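Local coordinates for ATP-dependent DNA helicase (Mycobacterium smegmatis, PDB 5V9X), which uses ATP hydrolysis to track 3'-to-5' along single-stranded DNA and probably unwinds RNA:DNA hybrids ahead of it, at residues A[262-267]-A[273-278]; A[467-472]-A[505-510]; A[521-526]-A[530-535]. One frame throughout, in Å; residues are numbered along the deposited sequence.

Contact 1: A[262-267]-A[273-278]; sequences VPVPDM and NSIWPD. With nucleotides of chain B.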
loop_
_atom_site.group_PDB
_atom_site.type_symbol
_atom_site.label_atom_id
_atom_site.label_comp_id
_atom_site.label_asym_id
_atom_site.label_seq_id
_atom_site.Cartn_x
_atom_site.Cartn_y
_atom_site.Cartn_z
ATOM N N VAL A 262 -17.413 -18.729 6.920
ATOM C CA VAL A 262 -18.651 -17.953 6.913
ATOM C C VAL A 262 -19.563 -18.508 8.003
ATOM O O VAL A 262 -20.092 -19.620 7.862
ATOM C CB VAL A 262 -19.334 -17.993 5.536
ATOM C CG1 VAL A 262 -20.730 -17.397 5.621
ATOM C CG2 VAL A 262 -18.498 -17.246 4.512
ATOM N N PRO A 263 -19.775 -17.777 9.102
ATOM C CA PRO A 263 -20.483 -18.367 10.250
ATOM C C PRO A 263 -21.980 -18.550 10.044
ATOM O O PRO A 263 -22.591 -19.322 10.794
ATOM C CB PRO A 263 -20.202 -17.370 11.388
ATOM C CG PRO A 263 -19.060 -16.516 10.902
ATOM C CD PRO A 263 -19.213 -16.455 9.418
ATOM N N VAL A 264 -22.591 -17.879 9.072
ATOM C CA VAL A 264 -24.044 -17.919 8.918
ATOM C C VAL A 264 -24.423 -18.829 7.753
ATOM O O VAL A 264 -23.649 -18.964 6.794
ATOM C CB VAL A 264 -24.621 -16.505 8.727
ATOM C CG1 VAL A 264 -24.324 -15.644 9.942
ATOM C CG2 VAL A 264 -24.055 -15.863 7.481
ATOM N N PRO A 265 -25.599 -19.474 7.792
ATOM C CA PRO A 265 -25.980 -20.387 6.704
ATOM C C PRO A 265 -26.434 -19.671 5.442
ATOM O O PRO A 265 -26.322 -20.216 4.339
ATOM C CB PRO A 265 -27.122 -21.203 7.322
ATOM C CG PRO A 265 -27.721 -20.287 8.331
ATOM C CD PRO A 265 -26.572 -19.498 8.898
ATOM N N ASP A 266 -26.956 -18.456 5.590
ATOM C CA ASP A 266 -27.460 -17.694 4.449
ATOM C C ASP A 266 -27.183 -16.223 4.714
ATOM O O ASP A 266 -27.845 -15.608 5.556
ATOM C CB ASP A 266 -28.951 -17.949 4.236
ATOM C CG ASP A 266 -29.477 -17.335 2.950
ATOM O OD1 ASP A 266 -28.709 -16.647 2.247
ATOM O OD2 ASP A 266 -30.669 -17.548 2.640
ATOM N N MET A 267 -26.207 -15.662 3.998
ATOM C CA MET A 267 -25.888 -14.249 4.156
ATOM C C MET A 267 -26.953 -13.344 3.548
ATOM O O MET A 267 -26.997 -12.155 3.879
ATOM C CB MET A 267 -24.523 -13.946 3.534
ATOM C CG MET A 267 -23.370 -14.641 4.238
ATOM S SD MET A 267 -21.744 -14.215 3.589
ATOM C CE MET A 267 -21.730 -15.153 2.070
ATOM N N ASN A 273 -29.841 -8.764 12.693
ATOM C CA ASN A 273 -29.665 -7.461 12.062
ATOM C C ASN A 273 -28.409 -7.406 11.201
ATOM O O ASN A 273 -28.387 -6.715 10.175
ATOM C CB ASN A 273 -29.612 -6.382 13.151
ATOM C CG ASN A 273 -29.541 -4.976 12.591
ATOM O OD1 ASN A 273 -30.232 -4.643 11.629
ATOM N ND2 ASN A 273 -28.703 -4.142 13.197
ATOM N N SER A 274 -27.361 -8.129 11.591
ATOM C CA SER A 274 -26.074 -8.036 10.921
ATOM C C SER A 274 -25.388 -9.395 10.963
ATOM O O SER A 274 -25.847 -10.328 11.628
ATOM C CB SER A 274 -25.199 -6.955 11.568
ATOM O OG SER A 274 -24.044 -6.684 10.796
ATOM N N ILE A 275 -24.274 -9.498 10.230
ATOM C CA ILE A 275 -23.429 -10.690 10.280
ATOM C C ILE A 275 -22.298 -10.544 11.290
ATOM O O ILE A 275 -21.636 -11.542 11.619
ATOM C CB ILE A 275 -22.861 -11.010 8.880
ATOM C CG1 ILE A 275 -22.267 -12.424 8.831
ATOM C CG2 ILE A 275 -21.824 -9.972 8.476
ATOM C CD1 ILE A 275 -21.700 -12.812 7.479
ATOM N N TRP A 276 -22.069 -9.338 11.810
ATOM C CA TRP A 276 -20.975 -9.125 12.757
ATOM C C TRP A 276 -21.065 -10.000 14.002
ATOM O O TRP A 276 -20.031 -10.567 14.398
ATOM C CB TRP A 276 -20.904 -7.641 13.128
ATOM C CG TRP A 276 -20.357 -6.777 12.042
ATOM C CD1 TRP A 276 -21.013 -5.785 11.375
ATOM C CD2 TRP A 276 -19.037 -6.829 11.490
ATOM N NE1 TRP A 276 -20.181 -5.212 10.445
ATOM C CE2 TRP A 276 -18.963 -5.836 10.495
ATOM C CE3 TRP A 276 -17.911 -7.618 11.743
ATOM C CZ2 TRP A 276 -17.807 -5.610 9.752
ATOM C CZ3 TRP A 276 -16.765 -7.393 11.004
ATOM C CH2 TRP A 276 -16.721 -6.397 10.020
ATOM N N PRO A 277 -22.219 -10.149 14.672
ATOM C CA PRO A 277 -22.244 -10.991 15.884
ATOM C C PRO A 277 -21.725 -12.410 15.683
ATOM O O PRO A 277 -20.968 -12.907 16.528
ATOM C CB PRO A 277 -23.727 -10.976 16.272
ATOM C CG PRO A 277 -24.210 -9.667 15.793
ATOM C CD PRO A 277 -23.501 -9.438 14.491
ATOM N N ASP A 278 -22.103 -13.077 14.589
ATOM C CA ASP A 278 -21.623 -14.437 14.364
ATOM C C ASP A 278 -20.152 -14.456 13.975
ATOM O O ASP A 278 -19.434 -15.403 14.315
ATOM C CB ASP A 278 -22.461 -15.123 13.288
ATOM C CG ASP A 278 -23.945 -15.009 13.552
ATOM O OD1 ASP A 278 -24.479 -13.886 13.438
ATOM O OD2 ASP A 278 -24.580 -16.039 13.874
ATOM P P DC B 3 -24.249 -5.995 7.745
ATOM O OP1 DC B 3 -23.917 -7.255 8.445
ATOM O OP2 DC B 3 -24.701 -4.818 8.519
ATOM O "O5'" DC B 3 -22.973 -5.577 6.870
ATOM C "C5'" DC B 3 -21.665 -5.708 7.431
ATOM C "C4'" DC B 3 -20.629 -4.913 6.648
ATOM O "O4'" DC B 3 -20.635 -5.322 5.254
ATOM C "C3'" DC B 3 -20.818 -3.393 6.649
ATOM O "O3'" DC B 3 -19.554 -2.749 6.807
ATOM C "C2'" DC B 3 -21.404 -3.124 5.263
ATOM C "C1'" DC B 3 -20.687 -4.178 4.435
ATOM N N1 DC B 3 -21.391 -4.533 3.170
ATOM C C2 DC B 3 -20.881 -4.089 1.943
ATOM O O2 DC B 3 -19.852 -3.402 1.929
ATOM N N3 DC B 3 -21.531 -4.425 0.802
ATOM C C4 DC B 3 -22.637 -5.169 0.858
ATOM N N4 DC B 3 -23.245 -5.474 -0.293
ATOM C C5 DC B 3 -23.171 -5.629 2.099
ATOM C C6 DC B 3 -22.520 -5.294 3.216
ATOM P P DC B 4 -19.158 -2.051 8.200
ATOM O OP1 DC B 4 -17.689 -1.869 8.204
ATOM O OP2 DC B 4 -19.805 -2.819 9.286
ATOM O "O5'" DC B 4 -19.841 -0.602 8.118
ATOM C "C5'" DC B 4 -19.355 0.370 7.192
ATOM C "C4'" DC B 4 -20.487 1.259 6.699
ATOM O "O4'" DC B 4 -21.612 0.437 6.347
ATOM C "C3'" DC B 4 -21.018 2.258 7.725
ATOM O "O3'" DC B 4 -20.460 3.549 7.486
ATOM C "C2'" DC B 4 -22.546 2.261 7.513
ATOM C "C1'" DC B 4 -22.777 1.214 6.418
ATOM N N1 DC B 4 -23.930 0.305 6.698
ATOM C C2 DC B 4 -25.204 0.623 6.209
ATOM O O2 DC B 4 -25.356 1.660 5.550
ATOM N N3 DC B 4 -26.237 -0.216 6.473
ATOM C C4 DC B 4 -26.031 -1.325 7.187
ATOM N N4 DC B 4 -27.079 -2.121 7.422
ATOM C C5 DC B 4 -24.741 -1.666 7.692
ATOM C C6 DC B 4 -23.731 -0.832 7.425
#
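V264 faces both I275 and D278. Its CG2 meets the end of I275 at CD1 (3.9 Å), while CG1 lies against CG of D278 at 3.7 Å and also touches I275 CG1; the V264 and D278 side chains cross at about a right angle. Beside V264, the ring of P263 packs against D278, on helix 276-288, its CB 3.7 Å from D278 CB and its CG 3.6 Å from D278 O. M267 closes the other end: its CG comes to 4.1 Å from I275 CD1, with SD just as near.

I275 serves two neighbours at once. With CG1 anti to the backbone N (chi1 -166°), CD1 runs in among V264 and M267, whereas CG2 stays on the side of the DNA, near OP1 of DC3 of chain B. The same phosphate oxygen accepts from the amide of I275, N to OP1 2.9 Å and nearly straight at 168°. The hydroxyl of S274 also donates to OP1, though the modelled separation is too short to be trusted. One nucleotide on, NE1 of W276 reaches OP2 of DC4 of chain B at 2.7 Å, bent to 140°, with that oxygen near the plane of the indole at its edge.

This is the loop from strand 256-262 into helix 276-288, at the start of the second RecA-like domain of a superfamily 2 helicase. Groups where the loop runs into the helix take hold of successive phosphates of the DNA, and the S274 hydroxyl weakly caps W276 N.

Further out, N664 bonds to V264 O through ND2 and to M267 N through OD1, tying helix 661-676 to the loop. M267 also rests on R433 and L436 of helix 433-448, and R305 makes a cation-pi contact with the W276 indole.

Contact 2: A[467-472]-A[505-510]; sequences HTVAVA and DLLSGK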
loop_
_atom_site.group_PDB
_atom_site.type_symbol
_atom_site.label_atom_id
_atom_site.label_comp_id
_atom_site.label_asym_id
_atom_site.label_seq_id
_atom_site.Cartn_x
_atom_site.Cartn_y
_atom_site.Cartn_z
ATOM N N HIS A 467 11.924 17.480 -2.763
ATOM C CA HIS A 467 13.343 17.259 -2.499
ATOM C C HIS A 467 14.173 18.464 -2.919
ATOM O O HIS A 467 15.167 18.797 -2.265
ATOM C CB HIS A 467 13.825 15.998 -3.219
ATOM C CG HIS A 467 13.611 14.735 -2.444
ATOM N ND1 HIS A 467 14.601 14.152 -1.683
ATOM C CD2 HIS A 467 12.521 13.945 -2.309
ATOM C CE1 HIS A 467 14.131 13.057 -1.111
ATOM N NE2 HIS A 467 12.869 12.909 -1.476
ATOM N N THR A 468 13.773 19.135 -4.002
ATOM C CA THR A 468 14.535 20.282 -4.487
ATOM C C THR A 468 14.567 21.401 -3.454
ATOM O O THR A 468 15.595 22.066 -3.280
ATOM C CB THR A 468 13.949 20.784 -5.806
ATOM O OG1 THR A 468 13.976 19.729 -6.776
ATOM C CG2 THR A 468 14.757 21.955 -6.331
ATOM N N VAL A 469 13.454 21.624 -2.752
ATOM C CA VAL A 469 13.464 22.579 -1.651
ATOM C C VAL A 469 14.343 22.070 -0.517
ATOM O O VAL A 469 15.066 22.843 0.123
ATOM C CB VAL A 469 12.027 22.863 -1.169
ATOM C CG1 VAL A 469 12.039 23.828 0.011
ATOM C CG2 VAL A 469 11.184 23.418 -2.305
ATOM N N ALA A 470 14.315 20.759 -0.266
ATOM C CA ALA A 470 15.016 20.197 0.882
ATOM C C ALA A 470 16.519 20.094 0.647
ATOM O O ALA A 470 17.307 20.349 1.564
ATOM C CB ALA A 470 14.441 18.823 1.219
ATOM N N VAL A 471 16.933 19.714 -0.565
ATOM C CA VAL A 471 18.359 19.576 -0.841
ATOM C C VAL A 471 19.049 20.933 -0.796
ATOM O O VAL A 471 20.238 21.022 -0.470
ATOM C CB VAL A 471 18.580 18.868 -2.193
ATOM C CG1 VAL A 471 18.065 19.724 -3.344
ATOM C CG2 VAL A 471 20.052 18.527 -2.392
ATOM N N ALA A 472 18.322 22.007 -1.100
ATOM C CA ALA A 472 18.875 23.354 -1.106
ATOM C C ALA A 472 18.443 24.172 0.103
ATOM O O ALA A 472 18.626 25.393 0.108
ATOM C CB ALA A 472 18.482 24.079 -2.394
ATOM N N ASP A 505 11.648 26.342 -12.264
ATOM C CA ASP A 505 11.016 27.630 -12.540
ATOM C C ASP A 505 9.838 27.865 -11.609
ATOM O O ASP A 505 9.699 28.944 -11.020
ATOM C CB ASP A 505 10.555 27.694 -13.996
ATOM C CG ASP A 505 11.692 27.532 -14.973
ATOM O OD1 ASP A 505 12.846 27.810 -14.585
ATOM O OD2 ASP A 505 11.435 27.128 -16.125
ATOM N N LEU A 506 8.973 26.860 -11.472
ATOM C CA LEU A 506 7.804 26.994 -10.612
ATOM C C LEU A 506 8.213 27.245 -9.166
ATOM O O LEU A 506 7.620 28.088 -8.483
ATOM C CB LEU A 506 6.940 25.740 -10.729
ATOM C CG LEU A 506 5.614 25.703 -9.976
ATOM C CD1 LEU A 506 4.865 27.011 -10.154
ATOM C CD2 LEU A 506 4.790 24.537 -10.490
ATOM N N LEU A 507 9.235 26.533 -8.689
ATOM C CA LEU A 507 9.735 26.751 -7.337
ATOM C C LEU A 507 10.405 28.108 -7.176
ATOM O O LEU A 507 10.548 28.583 -6.044
ATOM C CB LEU A 507 10.717 25.644 -6.953
ATOM C CG LEU A 507 10.132 24.252 -6.726
ATOM C CD1 LEU A 507 11.242 23.236 -6.518
ATOM C CD2 LEU A 507 9.191 24.267 -5.535
ATOM N N SER A 508 10.816 28.743 -8.275
ATOM C CA SER A 508 11.549 30.003 -8.220
ATOM C C SER A 508 10.722 31.155 -8.784
ATOM O O SER A 508 10.306 32.037 -8.030
ATOM C CB SER A 508 12.883 29.870 -8.957
ATOM O OG SER A 508 13.604 31.089 -8.923
ATOM N N GLY A 509 10.477 31.181 -10.093
ATOM C CA GLY A 509 9.786 32.306 -10.697
ATOM C C GLY A 509 8.795 31.944 -11.784
ATOM O O GLY A 509 9.106 31.165 -12.691
ATOM N N LYS A 510 7.597 32.519 -11.706
ATOM C CA LYS A 510 6.545 32.269 -12.685
ATOM C C LYS A 510 5.892 33.575 -13.133
ATOM O O LYS A 510 5.027 34.121 -12.444
ATOM C CB LYS A 510 5.488 31.325 -12.106
ATOM C CG LYS A 510 4.272 31.112 -12.996
ATOM C CD LYS A 510 4.516 30.045 -14.050
ATOM C CE LYS A 510 3.304 29.893 -14.956
ATOM N NZ LYS A 510 3.424 28.710 -15.851
#
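The two methyls of L507 divide between T468 and V469, and these apolar touches make up the whole direct contact between 467-472 and 505-510. Its CD1 lies 3.7 Å from T468 CB and equally near T468 CG2; its CD2 meets V469 CG2 at 3.9 Å. The backbones stay well apart, CA of V469 and CA of L507 being 8.0 Å from each other. T468 can offer its methyl because CG2 is anti to the backbone N, with OG1 on the other branch (chi1 -59°).

The hydroxyls of T468 and S508 find their partners outside the pair. T468 OG1 bonds to L464 O, one turn back in its own helix, and to W482 NE1 on helix 479-488, which leaves the hydrophobic side of the threonine for the leucine. S508 OG has weak bonds to the backbone of L523 and Y525.

L523 on strand 523-526 touches both T468 and L507, while L789 also covers L507. The ends of helices 461-471 and 497-508 thus pack together, buried, within what sequence marks as the winged-helix region of Lhr-type helicases. With only methyl and methine groups meeting, the join depends on shape and burial rather than on directional bonds.

Contact 3: A[521-526]-A[530-535]; sequences PRLVYD and GTLTAR
V524 with T533 and D526 with T531 are the hydrogen-bonded pairs of two antiparallel strands, 523-526 and 531-534, whose directions differ by 157°; L523 with A534 and Y525 with L532 are the non-hydrogen-bonded pairs in between. V524 N to T533 O measures 2.8 Å and the return bond, T533 N to V524 O, 3.0 Å.

On the face carrying L523, Y525, L532 and A534, the side chains pack from strand to strand, L532 against its partner Y525 and diagonally against L523. L532 CD2 comes to 4.0 Å from L523 CD1, and L532 CG lies as close to Y525 CD1. The tyrosine ring turns its edge to the carbonyl O of T531, and its hydroxyl bonds to E501 on helix 497-508, whose L504 touches both Y525 and L532.

R535, just past its strand, reaches back over the first segment. Its extended chain places NE 3.1 Å and NH2 3.3 Å from L523 O, a side-on grip by two nitrogens that approach the carbonyl from one face of its plane. CB and the carbonyl O of P521 lie over one face of the guanidinium, with P521 CG 3.4 Å from R535 NH1, and V524 CG2 sits 3.5 Å from R535 NE. Backbone pairing is carried one step further by R535 N to R522 O.

At the turn, G530 and T531 both face D526, whose OD2 accepts from T529 N. The positive phi of G530 (81°) belongs to this G1 bulge, and the whole is a beta hairpin, with strand 477-478 beside 531-534 completing a three-stranded antiparallel sheet, consistent with the winged-helix assignment.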
loop_
_atom_site.group_PDB
_atom_site.type_symbol
_atom_site.label_atom_id
_atom_site.label_comp_id
_atom_site.label_asym_id
_atom_site.label_seq_id
_atom_site.Cartn_x
_atom_site.Cartn_y
_atom_site.Cartn_z
ATOM N N PRO A 521 6.520 30.728 -4.078
ATOM C CA PRO A 521 7.778 30.084 -4.469
ATOM C C PRO A 521 8.756 30.032 -3.309
ATOM O O PRO A 521 8.793 30.917 -2.450
ATOM C CB PRO A 521 8.297 30.987 -5.594
ATOM C CG PRO A 521 7.755 32.332 -5.250
ATOM C CD PRO A 521 6.405 32.094 -4.617
ATOM N N ARG A 522 9.567 28.974 -3.294
ATOM C CA ARG A 522 10.398 28.665 -2.140
ATOM C C ARG A 522 11.894 28.694 -2.421
ATOM O O ARG A 522 12.685 28.511 -1.487
ATOM C CB ARG A 522 10.018 27.290 -1.580
ATOM C CG ARG A 522 8.519 27.052 -1.515
ATOM C CD ARG A 522 7.826 28.080 -0.635
ATOM N NE ARG A 522 6.482 27.649 -0.263
ATOM C CZ ARG A 522 5.757 28.209 0.699
ATOM N NH1 ARG A 522 6.243 29.227 1.394
ATOM N NH2 ARG A 522 4.543 27.746 0.969
ATOM N N LEU A 523 12.308 28.914 -3.667
ATOM C CA LEU A 523 13.720 28.924 -4.014
ATOM C C LEU A 523 14.015 30.115 -4.915
ATOM O O LEU A 523 13.115 30.711 -5.512
ATOM C CB LEU A 523 14.139 27.623 -4.709
ATOM C CG LEU A 523 14.010 26.333 -3.901
ATOM C CD1 LEU A 523 14.340 25.136 -4.771
ATOM C CD2 LEU A 523 14.911 26.373 -2.676
ATOM N N VAL A 524 15.296 30.461 -4.997
ATOM C CA VAL A 524 15.787 31.493 -5.899
ATOM C C VAL A 524 16.777 30.842 -6.853
ATOM O O VAL A 524 17.704 30.149 -6.416
ATOM C CB VAL A 524 16.435 32.662 -5.133
ATOM C CG1 VAL A 524 17.000 33.684 -6.104
ATOM C CG2 VAL A 524 15.418 33.313 -4.206
ATOM N N TYR A 525 16.576 31.060 -8.150
ATOM C CA TYR A 525 17.316 30.369 -9.200
ATOM C C TYR A 525 18.220 31.364 -9.916
ATOM O O TYR A 525 17.743 32.372 -10.447
ATOM C CB TYR A 525 16.349 29.708 -10.184
ATOM C CG TYR A 525 16.961 28.660 -11.090
ATOM C CD1 TYR A 525 18.272 28.233 -10.918
ATOM C CD2 TYR A 525 16.222 28.101 -12.125
ATOM C CE1 TYR A 525 18.828 27.276 -11.752
ATOM C CE2 TYR A 525 16.769 27.146 -12.962
ATOM C CZ TYR A 525 18.071 26.736 -12.772
ATOM O OH TYR A 525 18.615 25.783 -13.604
ATOM N N ASP A 526 19.520 31.079 -9.929
ATOM C CA ASP A 526 20.514 31.878 -10.643
ATOM C C ASP A 526 20.924 31.087 -11.880
ATOM O O ASP A 526 21.798 30.219 -11.807
ATOM C CB ASP A 526 21.717 32.186 -9.756
ATOM C CG ASP A 526 22.639 33.230 -10.362
ATOM O OD1 ASP A 526 22.739 34.337 -9.794
ATOM O OD2 ASP A 526 23.251 32.951 -11.416
ATOM N N GLY A 530 23.673 28.767 -12.375
ATOM C CA GLY A 530 23.116 27.441 -12.201
ATOM C C GLY A 530 22.915 27.056 -10.756
ATOM O O GLY A 530 22.960 25.868 -10.425
ATOM N N THR A 531 22.684 28.033 -9.882
ATOM C CA THR A 531 22.635 27.822 -8.443
ATOM C C THR A 531 21.226 28.061 -7.917
ATOM O O THR A 531 20.559 29.024 -8.308
ATOM C CB THR A 531 23.625 28.749 -7.725
ATOM O OG1 THR A 531 24.967 28.350 -8.030
ATOM C CG2 THR A 531 23.422 28.711 -6.217
ATOM N N LEU A 532 20.781 27.173 -7.031
ATOM C CA LEU A 532 19.523 27.320 -6.312
ATOM C C LEU A 532 19.819 27.605 -4.848
ATOM O O LEU A 532 20.566 26.861 -4.205
ATOM C CB LEU A 532 18.665 26.058 -6.434
ATOM C CG LEU A 532 18.107 25.708 -7.812
ATOM C CD1 LEU A 532 18.270 24.223 -8.079
ATOM C CD2 LEU A 532 16.644 26.111 -7.903
ATOM N N THR A 533 19.238 28.683 -4.326
ATOM C CA THR A 533 19.326 29.009 -2.912
ATOM C C THR A 533 17.927 29.045 -2.311
ATOM O O THR A 533 16.929 29.234 -3.012
ATOM C CB THR A 533 20.032 30.352 -2.678
ATOM O OG1 THR A 533 19.462 31.353 -3.529
ATOM C CG2 THR A 533 21.522 30.227 -2.960
ATOM N N ALA A 534 17.868 28.860 -0.997
ATOM C CA ALA A 534 16.601 28.787 -0.288
ATOM C C ALA A 534 16.152 30.169 0.162
ATOM O O ALA A 534 16.972 31.019 0.525
ATOM C CB ALA A 534 16.717 27.860 0.922
ATOM N N ARG A 535 14.849 30.389 0.123
ATOM C CA ARG A 535 14.247 31.556 0.741
ATOM C C ARG A 535 13.945 31.258 2.202
ATOM O O ARG A 535 13.861 30.093 2.599
ATOM C CB ARG A 535 12.972 31.941 -0.005
ATOM C CG ARG A 535 13.186 32.172 -1.487
ATOM C CD ARG A 535 12.039 32.958 -2.083
ATOM N NE ARG A 535 12.033 32.888 -3.539
ATOM C CZ ARG A 535 11.132 33.486 -4.309
ATOM N NH1 ARG A 535 10.163 34.206 -3.761
ATOM N NH2 ARG A 535 11.200 33.366 -5.627
#

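In the fold
Contacts 2 and 3 belong to one small unit, contact 2 buried and contact 3 nearer the surface, their centres about 6 Å apart. The C-terminal end of helix 497-508 joins them: L507 O lies 2.9 Å from R522 N and 3.0 Å from L523 N, so the helix end is probably bonded to the start of the hairpin. Their nearest atoms stay about 10 and 12 Å from the DNA. Contact 1 stands on the opposite side of the chain's centre, 56 Å from contact 2 and 61 Å from contact 3 between centres, and holds DNA phosphates directly. The AMP-PNP pocket draws on residues between 41 and 420, earlier in sequence than contacts 2 and 3.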